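Local atomic coordinates of lysine cyclodeaminase (Streptomyces pristinaespiralis, PDB entry 5YU3), a protein that converts L-lysine to L-pipecolic acid with loss of ammonia, probably by an NAD-dependent oxidation and reduction cycle, and also recognises L-ornithine and L-2,4-diaminobutyric acid. Residues V204-T209 with H229-G234; K240-L245 with E264-Q269. All coordinates share one frame; numbering follows the deposited sequence.

Contact 1 joins two neighbouring strands of the NAD-binding sheet; contact 2 joins two loops that follow in the chain. Their centres lie about 11 Å apart. Glu242 of contact 2 links the two contacts. Its OE1 is 2.6 Å from Thr207 OG1, and its OE2 is 2.7 Å from Thr209 OG1, both probable hydrogen bonds. Ala232 CB also packs on Glu266 CG at 3.6 Å. Both contacts border the cofactor: Ala208, Thr209, Val233 and Gly234 line the NAD pocket, and Lys240 reaches the NAD ribose weakly. The sodium ion is bound in contact 1, and Gly265 of contact 2 lies about 4 Å from it, nearest atoms.

Contact 1 (V204-T209 with H229-G234); sequences VISTAT and HINAVG. With NA (sodium ion), chain E; NAD (nicotinamide-adenine-dinucleotide), chain F.
Ser206 and Asn231 meet because both first torsions set the polar group opposite the carbonyl carbon, with chi1 -70° for Ser206 OG and -54° for Asn231 CG. Asn231 ND2 then donates to Ser206 OG at 3.3 Å, with OG tilted slightly from the amide plane. Ser206 OG also bonds Gln153, and Asn231 ND2 also bonds Ser130. The amide is fixed at its other end too: His229 NE2 reaches Asn231 OD1 at 2.9 Å from above the carbonyl plane. The other ring nitrogen, His229 ND1, bonds Ser297. Val204 CG2 sits at the ring edge, 4.1 Å from His229 CD2. With an alanine at Asn231, His229 NE2 loses this acceptor and Ser206 OG a donor, and the ring is likely to be held mainly through ND1.

Strands 204-207 and 229-232 run parallel in a Rossmann-type sheet. Ile205 N donates to His229 O, Asn231 N to Ile205 O and Thr207 N to Asn231 O. Ile205 and Ile230 lie on the other face from Ser206 and Asn231. At the end of strand 204-207, Thr207 O takes two donors from just past strand 229-232, Val233 N at 2.8 Å and Gly234 N at 3.2 Å. These bonds probably steady this chain end. Val233 O accepts NAD N7N at 3.0 Å in a nearly straight bond, and Thr209 CG2 packs on the adenine. Ala232 O and Gly234 O bind sodium at 2.8 and 3.0 Å, with Asp300 and Ser301 completing the site. Three successive residues, Ala232 to Gly234, therefore offer carbonyl oxygens to both the metal and the carboxamide, which probably helps orient the nicotinamide.

Contact 2 (K240-L245 with E264-Q269); sequences KTELPL and EGECQQ
Glu266 OE2 is gripped by Glu242 N at 2.6 Å, on its syn lone pair, and by a water at 2.6 Å. The same water lies 2.8 Å from Glu242 OE1, which also bonds Thr207 OG1. The other oxygen, Glu266 OE1, takes Leu243 N at 3.0 Å from above the carboxylate plane. One carboxylate thus holds two successive backbone amides. A bend at chi2 (-56°) turns it back toward them. Leu243 CB and CG rest against the same group, and the Leu243 and Glu266 side chains cross at about a right angle.

Gly265 is the first residue past helix 258-264, and Glu266 begins the 3-10 segment 266-269. The loop ending at Pro244, the N-cap of helix 245-250, lies along it. Both loops belong to the NAD-binding half of an ornithine cyclodeaminase/mu-crystallin fold.

Two glutamines of the 3-10 segment add bonds to the loop. Gln269 NE2 donates to Leu243 O at 2.9 Å, at 170° and in its own amide plane. Gln268 NE2 reaches Lys240 O at 3.1 Å, above the carbonyl plane, and also bonds Gly265 O. Gln268 OE1 is taken by Gly239 N. Thr241 sits between these chains, its CG2 3.8 Å from Gln268 NE2 and near Gln269 CG. Leu245 CD1 packs on Gln269 CB. Asp300, a sodium ligand, accepts bonds from Glu266 N and Cys267 N.

Contact 1 (V204-T209 with H229-G234)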
loop_
_atom_site.group_PDB
_atom_site.type_symbol
_atom_site.label_atom_id
_atom_site.label_comp_id
_atom_site.label_asym_id
_atom_site.label_seq_id
_atom_site.Cartn_x
_atom_site.Cartn_y
_atom_site.Cartn_z
ATOM N N VAL A 204 34.904 3.064 9.035
ATOM C CA VAL A 204 33.597 2.997 8.394
ATOM C C VAL A 204 32.612 3.663 9.346
ATOM O O VAL A 204 32.767 3.573 10.566
ATOM C CB VAL A 204 33.223 1.532 8.071
ATOM C CG1 VAL A 204 33.466 0.647 9.276
ATOM C CG2 VAL A 204 31.772 1.420 7.580
ATOM N N ILE A 205 31.638 4.385 8.802
ATOM C CA ILE A 205 30.640 5.079 9.610
ATOM C C ILE A 205 29.268 4.707 9.069
ATOM O O ILE A 205 29.098 4.586 7.853
ATOM C CB ILE A 205 30.832 6.615 9.579
ATOM C CG1 ILE A 205 32.130 7.013 10.297
ATOM C CG2 ILE A 205 29.627 7.356 10.205
ATOM C CD1 ILE A 205 32.527 8.481 10.096
ATOM N N SER A 206 28.297 4.517 9.964
ATOM C CA SER A 206 26.883 4.522 9.596
ATOM C C SER A 206 26.197 5.686 10.295
ATOM O O SER A 206 26.314 5.841 11.516
ATOM C CB SER A 206 26.179 3.199 9.972
ATOM O OG SER A 206 26.621 2.138 9.159
ATOM N N THR A 207 25.485 6.512 9.526
ATOM C CA THR A 207 24.612 7.531 10.092
ATOM C C THR A 207 23.175 7.038 9.987
ATOM O O THR A 207 22.741 6.618 8.912
ATOM C CB THR A 207 24.772 8.891 9.390
ATOM O OG1 THR A 207 24.357 8.804 8.021
ATOM C CG2 THR A 207 26.232 9.345 9.430
ATOM N N ALA A 208 22.452 7.055 11.114
ATOM C CA ALA A 208 21.083 6.532 11.132
ATOM C C ALA A 208 20.360 7.287 12.245
ATOM O O ALA A 208 20.190 6.795 13.370
ATOM C CB ALA A 208 21.038 5.015 11.349
ATOM N N THR A 209 19.972 8.527 11.931
ATOM C CA THR A 209 19.394 9.438 12.901
ATOM C C THR A 209 17.968 9.792 12.515
ATOM O O THR A 209 17.570 9.676 11.353
ATOM C CB THR A 209 20.187 10.752 12.984
ATOM O OG1 THR A 209 19.875 11.542 11.825
ATOM C CG2 THR A 209 21.682 10.473 13.019
ATOM N N HIS A 229 34.603 4.819 4.538
ATOM C CA HIS A 229 33.328 4.498 3.911
ATOM C C HIS A 229 32.184 4.861 4.847
ATOM O O HIS A 229 32.212 4.509 6.032
ATOM C CB HIS A 229 33.222 3.016 3.552
ATOM C CG HIS A 229 31.867 2.657 3.044
ATOM N ND1 HIS A 229 31.375 3.151 1.856
ATOM C CD2 HIS A 229 30.874 1.907 3.585
ATOM C CE1 HIS A 229 30.142 2.704 1.673
ATOM N NE2 HIS A 229 29.818 1.942 2.704
ATOM N N ILE A 230 31.166 5.535 4.313
ATOM C CA ILE A 230 29.997 5.933 5.091
ATOM C C ILE A 230 28.772 5.232 4.525
ATOM O O ILE A 230 28.515 5.316 3.319
ATOM C CB ILE A 230 29.770 7.453 5.071
ATOM C CG1 ILE A 230 31.028 8.208 5.511
ATOM C CG2 ILE A 230 28.554 7.813 5.957
ATOM C CD1 ILE A 230 30.878 9.731 5.410
ATOM N N ASN A 231 28.009 4.561 5.394
ATOM C CA ASN A 231 26.652 4.136 5.057
ATOM C C ASN A 231 25.708 5.221 5.556
ATOM O O ASN A 231 25.543 5.400 6.767
ATOM C CB ASN A 231 26.312 2.778 5.682
ATOM C CG ASN A 231 27.326 1.712 5.346
ATOM O OD1 ASN A 231 27.434 1.271 4.200
ATOM N ND2 ASN A 231 28.087 1.285 6.355
ATOM N N ALA A 232 25.127 5.979 4.626
ATOM C CA ALA A 232 24.185 7.043 4.965
ATOM C C ALA A 232 22.789 6.428 4.961
ATOM O O ALA A 232 22.202 6.187 3.905
ATOM C CB ALA A 232 24.314 8.200 3.979
ATOM N N VAL A 233 22.267 6.126 6.150
ATOM C CA VAL A 233 21.109 5.236 6.252
ATOM C C VAL A 233 19.854 6.041 6.554
ATOM O O VAL A 233 18.751 5.667 6.130
ATOM C CB VAL A 233 21.346 4.155 7.325
ATOM C CG1 VAL A 233 20.081 3.316 7.552
ATOM C CG2 VAL A 233 22.510 3.268 6.911
ATOM N N GLY A 234 20.010 7.144 7.293
ATOM C CA GLY A 234 18.882 7.994 7.631
ATOM C C GLY A 234 18.135 8.431 6.384
ATOM O O GLY A 234 18.760 8.770 5.380
HETATM NA NA NA E . 20.256 8.014 2.933
HETATM P PA NAD F . 15.322 5.627 16.148
HETATM O O1A NAD F . 14.336 6.661 16.595
HETATM O O2A NAD F . 15.343 4.265 16.814
HETATM O O5B NAD F . 16.801 6.227 16.348
HETATM C C5B NAD F . 17.149 7.484 15.754
HETATM C C4B NAD F . 18.171 8.128 16.681
HETATM O O4B NAD F . 18.693 9.305 16.060
HETATM C C3B NAD F . 17.534 8.588 17.996
HETATM O O3B NAD F . 18.179 7.937 19.113
HETATM C C2B NAD F . 17.776 10.088 18.013
HETATM O O2B NAD F . 18.057 10.616 19.307
HETATM C C1B NAD F . 18.985 10.215 17.114
HETATM N N9A NAD F . 19.235 11.548 16.524
HETATM C C8A NAD F . 18.336 12.463 16.094
HETATM N N7A NAD F . 18.984 13.562 15.590
HETATM C C5A NAD F . 20.313 13.329 15.701
HETATM C C6A NAD F . 21.563 14.042 15.382
HETATM N N6A NAD F . 21.537 15.269 14.808
HETATM N N1A NAD F . 22.731 13.417 15.655
HETATM C C2A NAD F . 22.805 12.198 16.221
HETATM N N3A NAD F . 21.710 11.495 16.555
HETATM C C4A NAD F . 20.468 12.002 16.316
HETATM O O3 NAD F . 15.113 5.435 14.548
HETATM P PN NAD F . 15.777 4.323 13.609
HETATM O O1N NAD F . 17.172 4.035 14.114
HETATM O O2N NAD F . 14.779 3.197 13.444
HETATM O O5D NAD F . 15.847 5.081 12.187
HETATM C C5D NAD F . 16.835 6.087 11.956
HETATM C C4D NAD F . 16.726 6.561 10.507
HETATM O O4D NAD F . 16.910 5.459 9.619
HETATM C C3D NAD F . 15.350 7.123 10.193
HETATM O O3D NAD F . 15.503 8.235 9.283
HETATM C C2D NAD F . 14.675 5.992 9.450
HETATM O O2D NAD F . 13.578 6.429 8.636
HETATM C C1D NAD F . 15.853 5.466 8.657
HETATM N N1N NAD F . 15.684 4.128 8.105
HETATM C C2N NAD F . 16.279 3.857 6.936
HETATM C C3N NAD F . 16.161 2.607 6.345
HETATM C C7N NAD F . 16.859 2.352 5.051
HETATM O O7N NAD F . 16.594 1.362 4.399
HETATM N N7N NAD F . 17.810 3.218 4.660
HETATM C C4N NAD F . 15.444 1.598 6.996
HETATM C C5N NAD F . 14.863 1.904 8.225
HETATM C C6N NAD F . 15.002 3.180 8.773
#

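Contact 2 (K240-L245 with E264-Q269)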
loop_
_atom_site.group_PDB
_atom_site.type_symbol
_atom_site.label_atom_id
_atom_site.label_comp_id
_atom_site.label_asym_id
_atom_site.label_seq_id
_atom_site.Cartn_x
_atom_site.Cartn_y
_atom_site.Cartn_z
ATOM N N LYS A 240 15.364 15.988 4.417
ATOM C CA LYS A 240 16.168 15.428 5.496
ATOM C C LYS A 240 17.439 14.858 4.893
ATOM O O LYS A 240 17.376 14.009 3.998
ATOM C CB LYS A 240 15.399 14.338 6.248
ATOM C CG LYS A 240 16.204 13.660 7.366
ATOM C CD LYS A 240 16.460 12.182 7.076
ATOM C CE LYS A 240 17.113 11.484 8.285
ATOM N NZ LYS A 240 16.226 11.523 9.500
ATOM N N THR A 241 18.588 15.349 5.357
ATOM C CA THR A 241 19.881 14.802 4.986
ATOM C C THR A 241 20.740 14.699 6.237
ATOM O O THR A 241 20.446 15.309 7.272
ATOM C CB THR A 241 20.601 15.675 3.949
ATOM O OG1 THR A 241 20.733 17.001 4.476
ATOM C CG2 THR A 241 19.826 15.722 2.626
ATOM N N GLU A 242 21.822 13.930 6.126
ATOM C CA GLU A 242 22.708 13.705 7.259
ATOM C C GLU A 242 24.150 14.106 7.010
ATOM O O GLU A 242 24.872 14.362 7.980
ATOM C CB GLU A 242 22.680 12.222 7.669
ATOM C CG GLU A 242 21.314 11.789 8.187
ATOM C CD GLU A 242 21.275 10.331 8.603
ATOM O OE1 GLU A 242 21.831 9.476 7.879
ATOM O OE2 GLU A 242 20.673 10.052 9.661
ATOM N N LEU A 243 24.599 14.163 5.751
ATOM C CA LEU A 243 26.021 14.370 5.528
ATOM C C LEU A 243 26.299 15.783 5.014
ATOM O O LEU A 243 25.435 16.420 4.399
ATOM C CB LEU A 243 26.595 13.365 4.521
ATOM C CG LEU A 243 26.508 11.881 4.881
ATOM C CD1 LEU A 243 27.192 11.026 3.810
ATOM C CD2 LEU A 243 27.155 11.646 6.239
ATOM N N PRO A 244 27.500 16.295 5.240
ATOM C CA PRO A 244 27.824 17.633 4.735
ATOM C C PRO A 244 28.085 17.604 3.239
ATOM O O PRO A 244 28.693 16.669 2.712
ATOM C CB PRO A 244 29.076 18.013 5.529
ATOM C CG PRO A 244 29.623 16.615 6.098
ATOM C CD PRO A 244 28.645 15.739 6.046
ATOM N N LEU A 245 27.597 18.637 2.547
ATOM C CA LEU A 245 27.741 18.691 1.094
ATOM C C LEU A 245 29.199 18.551 0.671
ATOM O O LEU A 245 29.513 17.828 -0.284
ATOM C CB LEU A 245 27.159 20.003 0.556
ATOM C CG LEU A 245 27.323 20.212 -0.952
ATOM C CD1 LEU A 245 26.598 19.117 -1.742
ATOM C CD2 LEU A 245 26.845 21.610 -1.365
ATOM N N GLU A 264 14.992 11.363 -1.784
ATOM C CA GLU A 264 14.916 11.204 -0.333
ATOM C C GLU A 264 16.228 10.838 0.348
ATOM O O GLU A 264 16.251 10.750 1.582
ATOM C CB GLU A 264 13.885 10.125 0.040
ATOM C CG GLU A 264 12.451 10.479 -0.282
ATOM C CD GLU A 264 11.594 9.238 -0.482
ATOM O OE1 GLU A 264 11.806 8.235 0.240
ATOM O OE2 GLU A 264 10.707 9.264 -1.354
ATOM N N GLY A 265 17.303 10.594 -0.403
ATOM C CA GLY A 265 18.585 10.244 0.168
ATOM C C GLY A 265 19.534 11.432 0.231
ATOM O O GLY A 265 19.155 12.582 0.010
ATOM N N GLU A 266 20.805 11.131 0.541
ATOM C CA GLU A 266 21.839 12.163 0.481
ATOM C C GLU A 266 21.947 12.745 -0.919
ATOM O O GLU A 266 22.374 13.896 -1.084
ATOM C CB GLU A 266 23.201 11.601 0.897
ATOM C CG GLU A 266 23.320 11.209 2.359
ATOM C CD GLU A 266 22.990 12.359 3.281
ATOM O OE1 GLU A 266 23.466 13.476 3.019
ATOM O OE2 GLU A 266 22.233 12.158 4.254
ATOM N N CYS A 267 21.574 11.966 -1.940
ATOM C CA CYS A 267 21.684 12.441 -3.315
ATOM C C CYS A 267 20.737 13.596 -3.612
ATOM O O CYS A 267 20.860 14.222 -4.677
ATOM C CB CYS A 267 21.451 11.271 -4.278
ATOM S SG CYS A 267 22.862 10.133 -4.335
ATOM N N GLN A 268 19.817 13.915 -2.694
ATOM C CA GLN A 268 19.096 15.180 -2.788
ATOM C C GLN A 268 20.044 16.352 -2.950
ATOM O O GLN A 268 19.681 17.361 -3.561
ATOM C CB GLN A 268 18.269 15.438 -1.535
ATOM C CG GLN A 268 17.082 14.568 -1.367
ATOM C CD GLN A 268 16.474 14.810 -0.020
ATOM O OE1 GLN A 268 15.685 15.741 0.153
ATOM N NE2 GLN A 268 16.875 14.004 0.964
ATOM N N GLN A 269 21.246 16.251 -2.380
ATOM C CA GLN A 269 22.206 17.347 -2.401
ATOM C C GLN A 269 23.048 17.375 -3.666
ATOM O O GLN A 269 23.789 18.342 -3.870
ATOM C CB GLN A 269 23.155 17.260 -1.196
ATOM C CG GLN A 269 22.471 17.123 0.153
ATOM C CD GLN A 269 23.418 17.401 1.303
ATOM O OE1 GLN A 269 23.898 18.525 1.467
ATOM N NE2 GLN A 269 23.697 16.377 2.108
HETATM O O HOH W 1 21.410 9.804 5.130
#